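Glyco_hydro_cc domain-containing protein (Pseudomonas viridiflava, PDB 6UAV) probably cleaves internal beta-1,3-glucosidic bonds of beta-glucans, as a GH128 (subgroup II) endo-beta-1,3-glucanase with a TIM-barrel fold. Local coordinates at residues 76-81 with 154-159; 115-120 with 179-184; 49-54 with 220-225. One frame throughout, in Å; residues are numbered along the deposited sequence.

How the contacts relate
All three contacts join inward-facing side chains of one closed eight-stranded parallel barrel, and none pairs adjacent strands. Contacts 1 and 2 each skip a single strand (78-81 to 156-161, and 115-121 to 180-185), and they interleave, since strand 115-121 runs between the two strands of contact 1. Contact 3 reaches further, from strand 51-56 to strand 220-225. Contact 1 lies nearest the surface and uses two amphipathic tyrosines without a hydrogen bond. Contact 2 is buried and largely apolar, a valine under a tryptophan. Contact 3 is also mostly buried but ionic, its charges paired. Backbone bonds such as Leu80 N to Pro54 O tie the strands of different contacts together.

Contact 1: residues 76-81 with 154-159; sequences IRYLLV and IDYLAF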
loop_
_atom_site.group_PDB
_atom_site.type_symbol
_atom_site.label_atom_id
_atom_site.label_comp_id
_atom_site.label_asym_id
_atom_site.label_seq_id
_atom_site.Cartn_x
_atom_site.Cartn_y
_atom_site.Cartn_z
ATOM N N ILE A 76 1.552 14.946 7.223
ATOM C CA ILE A 76 1.705 13.939 6.150
ATOM C C ILE A 76 3.161 13.938 5.696
ATOM O O ILE A 76 3.602 14.959 5.200
ATOM C CB ILE A 76 0.760 14.148 4.958
ATOM C CG1 ILE A 76 -0.702 14.181 5.390
ATOM C CG2 ILE A 76 1.022 13.122 3.892
ATOM C CD1 ILE A 76 -1.710 14.333 4.243
ATOM N N ARG A 77 3.836 12.811 5.877
ATOM C CA ARG A 77 5.292 12.701 5.636
ATOM C C ARG A 77 5.622 11.759 4.491
ATOM O O ARG A 77 6.786 11.666 4.144
ATOM C CB ARG A 77 6.006 12.276 6.913
ATOM C CG ARG A 77 5.871 13.257 8.079
ATOM C CD ARG A 77 6.402 14.654 7.809
ATOM N NE ARG A 77 7.851 14.621 7.631
ATOM C CZ ARG A 77 8.621 15.511 6.952
ATOM N NH1 ARG A 77 9.940 15.345 6.942
ATOM N NH2 ARG A 77 8.103 16.564 6.332
ATOM N N TYR A 78 4.637 11.078 3.925
ATOM C CA TYR A 78 4.786 10.020 2.896
ATOM C C TYR A 78 3.753 10.231 1.817
ATOM O O TYR A 78 2.655 10.692 2.125
ATOM C CB TYR A 78 4.621 8.641 3.545
ATOM C CG TYR A 78 5.735 8.374 4.516
ATOM C CD1 TYR A 78 6.977 7.961 4.079
ATOM C CD2 TYR A 78 5.541 8.550 5.845
ATOM C CE1 TYR A 78 8.026 7.766 4.960
ATOM C CE2 TYR A 78 6.580 8.365 6.748
ATOM C CZ TYR A 78 7.810 7.958 6.302
ATOM O OH TYR A 78 8.832 7.755 7.202
ATOM N N LEU A 79 4.148 9.927 0.592
ATOM C CA LEU A 79 3.272 9.943 -0.579
ATOM C C LEU A 79 3.429 8.613 -1.297
ATOM O O LEU A 79 4.530 8.314 -1.764
ATOM C CB LEU A 79 3.655 11.123 -1.467
ATOM C CG LEU A 79 2.822 11.262 -2.737
ATOM C CD1 LEU A 79 1.356 11.589 -2.388
ATOM C CD2 LEU A 79 3.426 12.312 -3.690
ATOM N N LEU A 80 2.346 7.861 -1.421
ATOM C CA LEU A 80 2.364 6.616 -2.171
ATOM C C LEU A 80 2.274 6.985 -3.640
ATOM O O LEU A 80 1.500 7.914 -3.987
ATOM C CB LEU A 80 1.148 5.790 -1.780
ATOM C CG LEU A 80 1.152 5.322 -0.330
ATOM C CD1 LEU A 80 -0.241 4.778 0.018
ATOM C CD2 LEU A 80 2.226 4.283 -0.094
ATOM N N VAL A 81 3.064 6.317 -4.462
ATOM C CA VAL A 81 3.045 6.628 -5.909
ATOM C C VAL A 81 2.998 5.365 -6.750
ATOM O O VAL A 81 3.719 4.386 -6.447
ATOM C CB VAL A 81 4.228 7.549 -6.263
ATOM C CG1 VAL A 81 4.177 8.885 -5.564
ATOM C CG2 VAL A 81 5.584 6.892 -6.043
ATOM N N ILE A 154 13.881 7.057 -4.639
ATOM C CA ILE A 154 12.954 6.037 -4.094
ATOM C C ILE A 154 13.281 5.967 -2.623
ATOM O O ILE A 154 14.380 5.535 -2.273
ATOM C CB ILE A 154 13.063 4.678 -4.799
ATOM C CG1 ILE A 154 12.661 4.735 -6.286
ATOM C CG2 ILE A 154 12.148 3.679 -4.044
ATOM C CD1 ILE A 154 12.842 3.397 -6.971
ATOM N N ASP A 155 12.384 6.452 -1.785
ATOM C CA ASP A 155 12.584 6.398 -0.317
ATOM C C ASP A 155 12.198 4.989 0.171
ATOM O O ASP A 155 12.985 4.399 0.986
ATOM C CB ASP A 155 11.864 7.560 0.358
ATOM C CG ASP A 155 12.402 8.903 -0.083
ATOM O OD1 ASP A 155 13.633 9.191 0.228
ATOM O OD2 ASP A 155 11.652 9.610 -0.839
ATOM N N TYR A 156 11.093 4.457 -0.337
ATOM C CA TYR A 156 10.622 3.081 -0.028
ATOM C C TYR A 156 10.071 2.547 -1.312
ATOM O O TYR A 156 9.348 3.310 -1.956
ATOM C CB TYR A 156 9.463 3.058 0.986
ATOM C CG TYR A 156 9.888 3.511 2.343
ATOM C CD1 TYR A 156 10.068 4.836 2.633
ATOM C CD2 TYR A 156 10.169 2.572 3.316
ATOM C CE1 TYR A 156 10.535 5.219 3.875
ATOM C CE2 TYR A 156 10.605 2.959 4.568
ATOM C CZ TYR A 156 10.775 4.286 4.845
ATOM O OH TYR A 156 11.271 4.595 6.088
ATOM N N LEU A 157 10.311 1.282 -1.596
ATOM C CA LEU A 157 9.522 0.579 -2.627
ATOM C C LEU A 157 8.189 0.166 -1.998
ATOM O O LEU A 157 8.079 0.079 -0.765
ATOM C CB LEU A 157 10.272 -0.638 -3.141
ATOM C CG LEU A 157 11.396 -0.318 -4.139
ATOM C CD1 LEU A 157 12.213 -1.579 -4.399
ATOM C CD2 LEU A 157 10.842 0.247 -5.465
ATOM N N ALA A 158 7.189 -0.104 -2.818
ATOM C CA ALA A 158 5.908 -0.624 -2.308
ATOM C C ALA A 158 5.660 -1.953 -3.008
ATOM O O ALA A 158 6.139 -2.166 -4.120
ATOM C CB ALA A 158 4.767 0.354 -2.392
ATOM N N PHE A 159 4.901 -2.818 -2.344
ATOM C CA PHE A 159 4.649 -4.155 -2.873
ATOM C C PHE A 159 3.243 -4.587 -2.481
ATOM O O PHE A 159 2.774 -4.251 -1.402
ATOM C CB PHE A 159 5.724 -5.103 -2.341
ATOM C CG PHE A 159 5.787 -6.368 -3.157
ATOM C CD1 PHE A 159 6.088 -6.304 -4.498
ATOM C CD2 PHE A 159 5.508 -7.603 -2.618
ATOM C CE1 PHE A 159 6.102 -7.439 -5.290
ATOM C CE2 PHE A 159 5.521 -8.732 -3.416
ATOM C CZ PHE A 159 5.818 -8.644 -4.743
#
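The phenol rings of Tyr78 and Tyr156 meet obliquely, their planes inclined at 77° and their centroids 5.8 Å apart, a geometry that is neither a stack nor a T-shaped pair. The closest approach is at one corner of each ring, where Tyr78 CE1 lies 3.7 Å from Tyr156 CE1. The indole of Trp181 meets both tyrosines, edge-to-face in the case of Tyr156, and the ring of Phe221 also leans on Tyr78, making an aromatic cluster. In both tyrosines CG is anti to the carbonyl carbon (chi1 -65° in Tyr78), which swings the ring back against the direction of its strand and carries the hydroxyl toward the N-terminal mouth of the barrel.

The two strands are not neighbours. Strand 115-121 runs between them, and the Tyr78 ring also packs on its Lys115 and Val117. Next to Tyr156, Asp155 fastens the start of its strand to this intervening one: its OD2 accepts a hydrogen bond from the backbone N of Leu116 at 2.7 Å, and a second from the side chain of Gln153.

Tyrosine suits this partly exposed place because its ring can join an apolar cluster while its polar end faces the barrel mouth. Tyr78 OH and Tyr156 OH stand 4.1 Å apart and form no hydrogen bond with each other. The pair therefore depends on dispersion and shape, with no directional polar bond between the segments fixing the angle of the rings.

Contact 2: residues 115-120 with 179-184; sequences KLVGPA and PFWVTE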
loop_
_atom_site.group_PDB
_atom_site.type_symbol
_atom_site.label_atom_id
_atom_site.label_comp_id
_atom_site.label_asym_id
_atom_site.label_seq_id
_atom_site.Cartn_x
_atom_site.Cartn_y
_atom_site.Cartn_z
ATOM N N LYS A 115 8.259 11.800 1.648
ATOM C CA LYS A 115 9.129 10.723 1.105
ATOM C C LYS A 115 8.292 10.012 0.050
ATOM O O LYS A 115 7.006 9.963 0.196
ATOM C CB LYS A 115 9.515 9.774 2.217
ATOM C CG LYS A 115 10.418 10.309 3.301
ATOM C CD LYS A 115 11.674 10.867 2.855
ATOM C CE LYS A 115 12.496 11.375 4.016
ATOM N NZ LYS A 115 13.697 12.077 3.513
ATOM N N LEU A 116 8.924 9.527 -0.984
ATOM C CA LEU A 116 8.201 8.838 -2.056
ATOM C C LEU A 116 8.198 7.342 -1.731
ATOM O O LEU A 116 9.253 6.753 -1.603
ATOM C CB LEU A 116 8.866 9.126 -3.380
ATOM C CG LEU A 116 8.901 10.583 -3.818
ATOM C CD1 LEU A 116 9.569 10.667 -5.182
ATOM C CD2 LEU A 116 7.493 11.198 -3.919
ATOM N N VAL A 117 7.004 6.748 -1.699
ATOM C CA VAL A 117 6.782 5.315 -1.429
ATOM C C VAL A 117 6.209 4.686 -2.688
ATOM O O VAL A 117 5.016 4.797 -2.949
ATOM C CB VAL A 117 5.890 5.154 -0.202
ATOM C CG1 VAL A 117 5.661 3.673 0.093
ATOM C CG2 VAL A 117 6.492 5.865 1.005
ATOM N N GLY A 118 7.019 3.954 -3.420
ATOM C CA GLY A 118 6.537 3.333 -4.658
ATOM C C GLY A 118 7.686 3.240 -5.650
ATOM O O GLY A 118 8.802 3.589 -5.315
ATOM N N PRO A 119 7.445 2.813 -6.894
ATOM C CA PRO A 119 6.163 2.309 -7.337
ATOM C C PRO A 119 5.717 1.076 -6.528
ATOM O O PRO A 119 6.546 0.379 -6.000
ATOM C CB PRO A 119 6.417 1.986 -8.826
ATOM C CG PRO A 119 7.587 2.799 -9.171
ATOM C CD PRO A 119 8.452 2.744 -7.940
ATOM N N ALA A 120 4.419 0.822 -6.552
ATOM C CA ALA A 120 3.804 -0.361 -5.890
ATOM C C ALA A 120 3.775 -1.494 -6.886
ATOM O O ALA A 120 2.999 -1.438 -7.880
ATOM C CB ALA A 120 2.432 -0.036 -5.376
ATOM N N PRO A 179 13.995 -0.143 1.652
ATOM C CA PRO A 179 12.938 -0.667 2.512
ATOM C C PRO A 179 11.573 -0.538 1.823
ATOM O O PRO A 179 11.442 0.013 0.727
ATOM C CB PRO A 179 13.050 0.186 3.764
ATOM C CG PRO A 179 13.485 1.500 3.204
ATOM C CD PRO A 179 14.507 1.150 2.138
ATOM N N PHE A 180 10.576 -1.199 2.416
ATOM C CA PHE A 180 9.275 -1.452 1.771
ATOM C C PHE A 180 8.130 -0.910 2.613
ATOM O O PHE A 180 8.214 -0.931 3.865
ATOM C CB PHE A 180 8.996 -2.936 1.618
ATOM C CG PHE A 180 10.087 -3.647 0.862
ATOM C CD1 PHE A 180 10.086 -3.607 -0.512
ATOM C CD2 PHE A 180 11.007 -4.445 1.527
ATOM C CE1 PHE A 180 11.061 -4.274 -1.230
ATOM C CE2 PHE A 180 11.956 -5.145 0.802
ATOM C CZ PHE A 180 11.980 -5.052 -0.577
ATOM N N TRP A 181 7.055 -0.591 1.928
ATOM C CA TRP A 181 5.692 -0.658 2.481
ATOM C C TRP A 181 4.959 -1.747 1.695
ATOM O O TRP A 181 4.957 -1.715 0.423
ATOM C CB TRP A 181 4.969 0.683 2.313
ATOM C CG TRP A 181 5.476 1.858 3.101
ATOM C CD1 TRP A 181 6.740 2.213 3.487
ATOM C CD2 TRP A 181 4.617 2.928 3.536
ATOM N NE1 TRP A 181 6.727 3.429 4.131
ATOM C CE2 TRP A 181 5.432 3.892 4.162
ATOM C CE3 TRP A 181 3.232 3.120 3.486
ATOM C CZ2 TRP A 181 4.901 5.061 4.721
ATOM C CZ3 TRP A 181 2.723 4.273 4.022
ATOM C CH2 TRP A 181 3.550 5.239 4.610
ATOM N N VAL A 182 4.299 -2.676 2.390
ATOM C CA VAL A 182 3.535 -3.722 1.678
ATOM C C VAL A 182 2.084 -3.246 1.728
ATOM O O VAL A 182 1.417 -3.488 2.748
ATOM C CB VAL A 182 3.756 -5.090 2.342
ATOM C CG1 VAL A 182 2.824 -6.117 1.742
ATOM C CG2 VAL A 182 5.218 -5.566 2.253
ATOM N N THR A 183 1.605 -2.589 0.665
ATOM C CA THR A 183 0.410 -1.716 0.799
ATOM C C THR A 183 -0.875 -2.438 0.399
ATOM O O THR A 183 -1.945 -1.851 0.479
ATOM C CB THR A 183 0.636 -0.413 0.022
ATOM O OG1 THR A 183 0.975 -0.764 -1.320
ATOM C CG2 THR A 183 1.731 0.403 0.662
ATOM N N GLU A 184 -0.758 -3.674 -0.052
ATOM C CA GLU A 184 -1.897 -4.600 -0.206
ATOM C C GLU A 184 -1.356 -6.002 0.059
ATOM O O GLU A 184 -0.348 -6.440 -0.574
ATOM C CB GLU A 184 -2.540 -4.660 -1.594
ATOM C CG GLU A 184 -3.056 -3.328 -2.095
ATOM C CD GLU A 184 -3.667 -3.355 -3.465
ATOM O OE1 GLU A 184 -4.006 -4.458 -3.996
ATOM O OE2 GLU A 184 -3.785 -2.239 -4.078
#
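Inside the beta/alpha barrel, inward-pointing side chains of strands 115-121 and 180-185 meet over the strand that separates them, 156-161. Val117 and Trp181 carry the contact. A methyl of the valine sits under one face of the indole: Val117 CG1 is 3.7 Å from the centroid of the five-membered ring of Trp181 and only 18° off its normal, a well-formed CH-pi contact. The nearest ring atom is Trp181 CG, 3.5 Å from Val117 CG1. With CG1 anti to its backbone N (chi1 -180°), Val117 can also set its second branch beneath the indole, CG2 lying 3.9 Å from Trp181 CE2. The two methyls thus span the indole from its pyrrole part toward the benzene ring, which a branched, compact side chain does well.

On the other side of the indole plane lies the ring of Phe221, while Trp27 meets the indole edge-to-face. A large flat residue suits this place, filling part of the barrel interior and offering surfaces to several strands at once.

Further along the strands the fit is looser. Ala120 CB is 4.4 Å from Thr183 OG1, whose hydrogen-bonding partner is His160 NE2 on the strand between; Ala120 also packs on His160. Between Val117 and Ala120 the chain passes through Gly118, whose positive phi of 149° calls for glycine, and a cis peptide bond before Pro119.

Next in the chain after Thr183 comes Glu184, where the chain turns a corner, its carboxylate hydrogen-bonded to Tyr162 and Trp31. Such layered packing of side chains from alternate strands is characteristic of the TIM-barrel core, which lies beneath an active site at the C-terminal ends of the strands.

Contact 3: residues 49-54 with 220-225; sequences NVDFVP and VFRYAW
Asp51 and Arg222 reach each other from opposite directions, and their torsions explain how. The carboxylate of Asp51 is folded between its backbone N and carbonyl carbon (chi1 66°), whereas Arg222 runs extended from CG to NE and spans the barrel interior. Its guanidinium arrives end-on and grips both oxygens: Arg222 NH1 donates to Asp51 OD2 at 2.8 Å, nearly straight at 170°, and Arg222 NH2 donates to Asp51 OD1, also at 2.8 Å. Each oxygen uses its syn lone pair, and the two flat groups lie within 15° of coplanarity, so this bidentate salt bridge limits rotation of either group. Val53 adds a methyl at the guanidinium edge, CG2 lying 3.8 Å from Arg222 NH1.

Arginine suits a buried position here because its charge is paired and its NE is satisfied as well, by the backbone O of Val4. The long arginine covers most of the distance, and the short aspartate presents both oxygens to it from a partly exposed place.

Strands 51-56 and 220-225 are separated in the barrel by 27-29 and 6-9; Trp27 packs against both partners of the salt bridge, while Tyr223 and Trp225 face outward onto helices 200-216 and 248-255.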
loop_
_atom_site.group_PDB
_atom_site.type_symbol
_atom_site.label_atom_id
_atom_site.label_comp_id
_atom_site.label_asym_id
_atom_site.label_seq_id
_atom_site.Cartn_x
_atom_site.Cartn_y
_atom_site.Cartn_z
ATOM N N ASN A 49 -6.476 8.754 16.441
ATOM C CA ASN A 49 -5.020 8.469 16.319
ATOM C C ASN A 49 -4.784 7.574 15.101
ATOM O O ASN A 49 -4.079 6.551 15.160
ATOM C CB ASN A 49 -4.478 7.912 17.627
ATOM C CG ASN A 49 -2.966 7.836 17.596
ATOM O OD1 ASN A 49 -2.307 8.589 16.850
ATOM N ND2 ASN A 49 -2.427 6.953 18.426
ATOM N N VAL A 50 -5.352 7.950 13.965
ATOM C CA VAL A 50 -5.088 7.307 12.648
ATOM C C VAL A 50 -4.596 8.391 11.698
ATOM O O VAL A 50 -4.904 9.601 11.892
ATOM C CB VAL A 50 -6.311 6.531 12.106
ATOM C CG1 VAL A 50 -6.723 5.419 13.054
ATOM C CG2 VAL A 50 -7.479 7.465 11.876
ATOM N N ASP A 51 -3.748 7.996 10.754
ATOM C CA ASP A 51 -3.326 8.933 9.682
ATOM C C ASP A 51 -3.735 8.376 8.326
ATOM O O ASP A 51 -3.783 7.182 8.138
ATOM C CB ASP A 51 -1.862 9.329 9.787
ATOM C CG ASP A 51 -0.869 8.222 9.571
ATOM O OD1 ASP A 51 -0.671 7.444 10.535
ATOM O OD2 ASP A 51 -0.299 8.148 8.439
ATOM N N PHE A 52 -4.058 9.265 7.406
ATOM C CA PHE A 52 -4.342 8.924 5.983
ATOM C C PHE A 52 -3.088 9.232 5.161
ATOM O O PHE A 52 -2.469 10.297 5.359
ATOM C CB PHE A 52 -5.479 9.785 5.441
ATOM C CG PHE A 52 -5.691 9.716 3.951
ATOM C CD1 PHE A 52 -6.320 8.623 3.382
ATOM C CD2 PHE A 52 -5.201 10.722 3.114
ATOM C CE1 PHE A 52 -6.507 8.568 2.004
ATOM C CE2 PHE A 52 -5.386 10.628 1.745
ATOM C CZ PHE A 52 -6.012 9.539 1.188
ATOM N N VAL A 53 -2.738 8.382 4.213
ATOM C CA VAL A 53 -1.544 8.565 3.329
ATOM C C VAL A 53 -2.049 8.706 1.920
ATOM O O VAL A 53 -2.737 7.836 1.412
ATOM C CB VAL A 53 -0.531 7.412 3.432
ATOM C CG1 VAL A 53 0.666 7.598 2.471
ATOM C CG2 VAL A 53 -0.060 7.251 4.861
ATOM N N PRO A 54 -1.830 9.878 1.303
ATOM C CA PRO A 54 -2.332 10.103 -0.046
ATOM C C PRO A 54 -1.573 9.256 -1.074
ATOM O O PRO A 54 -0.417 8.925 -0.859
ATOM C CB PRO A 54 -2.019 11.538 -0.389
ATOM C CG PRO A 54 -1.178 12.042 0.717
ATOM C CD PRO A 54 -1.107 11.030 1.850
ATOM N N VAL A 220 10.586 -3.398 6.626
ATOM C CA VAL A 220 9.149 -3.124 6.316
ATOM C C VAL A 220 8.640 -2.067 7.279
ATOM O O VAL A 220 8.664 -2.330 8.512
ATOM C CB VAL A 220 8.277 -4.378 6.410
ATOM C CG1 VAL A 220 6.808 -3.993 6.319
ATOM C CG2 VAL A 220 8.634 -5.431 5.346
ATOM N N PHE A 221 8.332 -0.873 6.788
ATOM C CA PHE A 221 7.911 0.257 7.641
ATOM C C PHE A 221 6.410 0.213 7.898
ATOM O O PHE A 221 6.023 0.546 8.985
ATOM C CB PHE A 221 8.261 1.590 6.964
ATOM C CG PHE A 221 7.908 2.811 7.775
ATOM C CD1 PHE A 221 8.710 3.206 8.838
ATOM C CD2 PHE A 221 6.747 3.541 7.522
ATOM C CE1 PHE A 221 8.369 4.324 9.606
ATOM C CE2 PHE A 221 6.438 4.676 8.267
ATOM C CZ PHE A 221 7.241 5.055 9.319
ATOM N N ARG A 222 5.605 -0.193 6.918
ATOM C CA ARG A 222 4.145 -0.171 7.046
ATOM C C ARG A 222 3.581 -1.250 6.121
ATOM O O ARG A 222 4.270 -1.683 5.133
ATOM C CB ARG A 222 3.550 1.204 6.717
ATOM C CG ARG A 222 3.526 2.169 7.897
ATOM C CD ARG A 222 2.808 3.493 7.732
ATOM N NE ARG A 222 2.425 4.060 9.031
ATOM C CZ ARG A 222 1.740 5.191 9.187
ATOM N NH1 ARG A 222 1.418 5.926 8.127
ATOM N NH2 ARG A 222 1.353 5.555 10.397
ATOM N N TYR A 223 2.429 -1.748 6.500
ATOM C CA TYR A 223 1.674 -2.682 5.656
ATOM C C TYR A 223 0.195 -2.341 5.757
ATOM O O TYR A 223 -0.234 -1.757 6.720
ATOM C CB TYR A 223 1.947 -4.151 6.029
ATOM C CG TYR A 223 1.750 -4.498 7.481
ATOM C CD1 TYR A 223 0.488 -4.737 7.992
ATOM C CD2 TYR A 223 2.802 -4.523 8.360
ATOM C CE1 TYR A 223 0.277 -5.112 9.302
ATOM C CE2 TYR A 223 2.602 -4.811 9.699
ATOM C CZ TYR A 223 1.332 -5.048 10.187
ATOM O OH TYR A 223 1.069 -5.313 11.498
ATOM N N ALA A 224 -0.548 -2.813 4.769
ATOM C CA ALA A 224 -1.979 -2.575 4.734
ATOM C C ALA A 224 -2.689 -3.797 4.197
ATOM O O ALA A 224 -2.431 -4.229 3.065
ATOM C CB ALA A 224 -2.250 -1.386 3.881
ATOM N N TRP A 225 -3.605 -4.276 5.023
ATOM C CA TRP A 225 -4.437 -5.440 4.666
ATOM C C TRP A 225 -5.469 -5.050 3.610
ATOM O O TRP A 225 -6.167 -3.994 3.752
ATOM C CB TRP A 225 -5.089 -6.038 5.922
ATOM C CG TRP A 225 -5.899 -7.264 5.652
ATOM C CD1 TRP A 225 -7.225 -7.354 5.349
ATOM C CD2 TRP A 225 -5.382 -8.596 5.590
ATOM N NE1 TRP A 225 -7.583 -8.659 5.131
ATOM C CE2 TRP A 225 -6.465 -9.452 5.299
ATOM C CE3 TRP A 225 -4.123 -9.140 5.828
ATOM C CZ2 TRP A 225 -6.285 -10.822 5.108
ATOM C CZ3 TRP A 225 -3.966 -10.507 5.732
ATOM C CH2 TRP A 225 -5.026 -11.328 5.353
#